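Local coordinates for DUF1573 domain-containing protein (Porphyromonas gingivalis, PDB 2QSV), which is of unknown function, its C-terminal part forming two immunoglobulin-like domains; a cysteine-type peptidase activity is only tentatively assigned to it, at residues A[185-188]-A[189-193]. Sequence-based numbering, arbitrary orientation. Where two conformers were deposited one is given.
Sequences PQVM and KAEGW
Trp-193 sets its indole obliquely against the helix end, CE3 4.0 Å from Met-188 CA, while CB of Glu-191 lies over the ring centre on one face, 3.6 Å above the plane. With CG anti to its carbonyl carbon (chi1 -57°) and chi2 at -36°, the ring turns back over that CB. The side chains of Trp-193 and selenomethionine Met-188 also touch the loop between strands 150-157 and 162-166, whose Asn-159, with Thr-157 and Leu-162 at the strand ends, coordinates the sodium ion. Glu-191 and Val-187 run side by side, with CG of Glu-191 4.2 Å from CG1 of Val-187. Lys-189 extends alongside Gln-186, but has two conformers, leaving the pairing of their ends doubtful. Helix 185-190, joining strands 176-183 and 195-204 of the two sheets of the second, HYDIN/CFA65/VesB-like Ig-like domain, ends in a Schellman motif. Trp-193 N reaches back to Met-188 O (2.7 Å, 163° at the hydrogen), Gly-192 N binds Lys-189 O at 2.6 Å, and Gly-192 takes the positive phi. Glu-191 N bonds to Val-187 O (3.0 Å) and weakly to Met-188 O. Thus the last turn closes on backbone polar atoms while the Met-188 and Trp-193 side chains pack beside the sodium site.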
ATOM      1  N   PRO A 185     -15.701  14.588   6.502  1.00 31.47           N
ATOM      2  CA  PRO A 185     -15.227  15.971   6.407  1.00 32.10           C
ATOM      3  C   PRO A 185     -14.586  16.483   7.720  1.00 32.00           C
ATOM      4  O   PRO A 185     -13.805  17.426   7.665  1.00 31.76           O
ATOM      5  CB  PRO A 185     -16.504  16.773   6.108  1.00 31.40           C
ATOM      6  CG  PRO A 185     -17.583  15.957   6.662  1.00 31.91           C
ATOM      7  CD  PRO A 185     -17.171  14.519   6.475  1.00 31.91           C
ATOM      8  N   GLN A 186     -14.971  15.907   8.856  1.00 33.41           N
ATOM      9  CA  GLN A 186     -14.355  16.241  10.153  1.00 35.88           C
ATOM     10  C   GLN A 186     -12.884  15.824  10.239  1.00 35.52           C
ATOM     11  O   GLN A 186     -12.079  16.508  10.916  1.00 36.20           O
ATOM     12  CB  GLN A 186     -15.150  15.657  11.333  1.00 36.09           C
ATOM     13  CG  GLN A 186     -16.616  16.108  11.362  1.00 43.09           C
ATOM     14  CD  GLN A 186     -16.816  17.628  11.122  1.00 49.04           C
ATOM     15  OE1 GLN A 186     -16.243  18.459  11.820  1.00 51.96           O
ATOM     16  NE2 GLN A 186     -17.655  17.979  10.147  1.00 49.87           N
ATOM     17  N   VAL A 187     -12.532  14.732   9.547  1.00 34.02           N
ATOM     18  CA  VAL A 187     -11.156  14.273   9.472  1.00 33.76           C
ATOM     19  C   VAL A 187     -10.410  15.229   8.589  1.00 35.81           C
ATOM     20  O   VAL A 187      -9.313  15.640   8.940  1.00 35.97           O
ATOM     21  CB  VAL A 187     -11.015  12.768   8.989  1.00 33.20           C
ATOM     22  CG1 VAL A 187      -9.561  12.390   8.698  1.00 30.97           C
ATOM     23  CG2 VAL A 187     -11.584  11.832  10.027  1.00 29.65           C
HETATM   24  N   MSE A 188     -11.004  15.611   7.458  1.00 37.09           N
HETATM   25  CA  MSE A 188     -10.388  16.577   6.546  1.00 39.33           C
HETATM   26  C   MSE A 188     -10.115  17.929   7.238  1.00 41.57           C
HETATM   27  O   MSE A 188      -9.064  18.543   7.031  1.00 41.17           O
HETATM   28  CB  MSE A 188     -11.276  16.822   5.321  1.00 38.83           C
HETATM   29  CG  MSE A 188     -11.607  15.580   4.509  1.00 36.89           C
HETATM   30 SE   MSE A 188     -12.977  15.960   3.160  0.60 33.84          SE
HETATM   31  CE  MSE A 188     -12.297  17.542   2.229  1.00 27.67           C
ATOM     32  N   LYS A 189     -11.074  18.389   8.042  0.50 42.59           N
ATOM     33  CA  LYS A 189     -10.896  19.612   8.807  0.50 43.97           C
ATOM     34  C   LYS A 189      -9.770  19.457   9.841  0.50 44.99           C
ATOM     35  O   LYS A 189      -8.802  20.219   9.807  0.50 45.33           O
ATOM     36  CB  LYS A 189     -12.208  20.064   9.443  0.50 43.60           C
ATOM     37  CG  LYS A 189     -13.030  20.919   8.518  0.50 43.12           C
ATOM     38  CD  LYS A 189     -14.339  21.333   9.129  0.50 43.80           C
ATOM     39  CE  LYS A 189     -15.253  20.152   9.302  0.50 43.69           C
ATOM     40  NZ  LYS A 189     -16.683  20.572   9.266  0.50 45.48           N
ATOM     41  N   ALA A 190      -9.881  18.457  10.720  1.00 46.03           N
ATOM     42  CA  ALA A 190      -8.805  18.156  11.681  1.00 46.51           C
ATOM     43  C   ALA A 190      -7.418  18.058  11.028  1.00 47.23           C
ATOM     44  O   ALA A 190      -6.424  18.328  11.683  1.00 48.99           O
ATOM     45  CB  ALA A 190      -9.130  16.908  12.470  1.00 46.30           C
ATOM     46  N   GLU A 191      -7.354  17.738   9.739  1.00 47.34           N
ATOM     47  CA  GLU A 191      -6.098  17.662   8.986  1.00 47.50           C
ATOM     48  C   GLU A 191      -5.791  18.925   8.177  1.00 48.15           C
ATOM     49  O   GLU A 191      -4.808  18.962   7.425  1.00 48.22           O
ATOM     50  CB  GLU A 191      -6.129  16.472   8.017  1.00 47.72           C
ATOM     51  CG  GLU A 191      -6.370  15.104   8.657  1.00 48.15           C
ATOM     52  CD  GLU A 191      -5.111  14.435   9.179  1.00 51.02           C
ATOM     53  OE1 GLU A 191      -3.993  14.821   8.755  1.00 51.60           O
ATOM     54  OE2 GLU A 191      -5.250  13.500  10.010  1.00 51.83           O
ATOM     55  N   GLY A 192      -6.652  19.941   8.293  1.00 48.55           N
ATOM     56  CA  GLY A 192      -6.497  21.184   7.534  1.00 48.52           C
ATOM     57  C   GLY A 192      -6.526  21.015   6.035  1.00 48.70           C
ATOM     58  O   GLY A 192      -5.783  21.686   5.319  1.00 49.02           O
ATOM     59  N   TRP A 193      -7.361  20.092   5.553  1.00 48.62           N
ATOM     60  CA  TRP A 193      -7.615  19.960   4.110  1.00 47.64           C
ATOM     61  C   TRP A 193      -8.958  20.624   3.807  1.00 46.74           C
ATOM     62  O   TRP A 193      -9.918  20.471   4.573  1.00 46.39           O
ATOM     63  CB  TRP A 193      -7.625  18.487   3.654  1.00 47.71           C
ATOM     64  CG  TRP A 193      -6.357  17.723   3.973  1.00 48.40           C
ATOM     65  CD1 TRP A 193      -5.069  18.207   3.958  1.00 49.26           C
ATOM     66  CD2 TRP A 193      -6.255  16.334   4.331  1.00 49.35           C
ATOM     67  NE1 TRP A 193      -4.178  17.212   4.303  1.00 50.63           N
ATOM     68  CE2 TRP A 193      -4.876  16.054   4.540  1.00 51.05           C
ATOM     69  CE3 TRP A 193      -7.192  15.300   4.504  1.00 47.58           C
ATOM     70  CZ2 TRP A 193      -4.415  14.777   4.901  1.00 48.69           C
ATOM     71  CZ3 TRP A 193      -6.736  14.043   4.867  1.00 46.79           C
ATOM     72  CH2 TRP A 193      -5.360  13.791   5.059  1.00 48.36           C
TER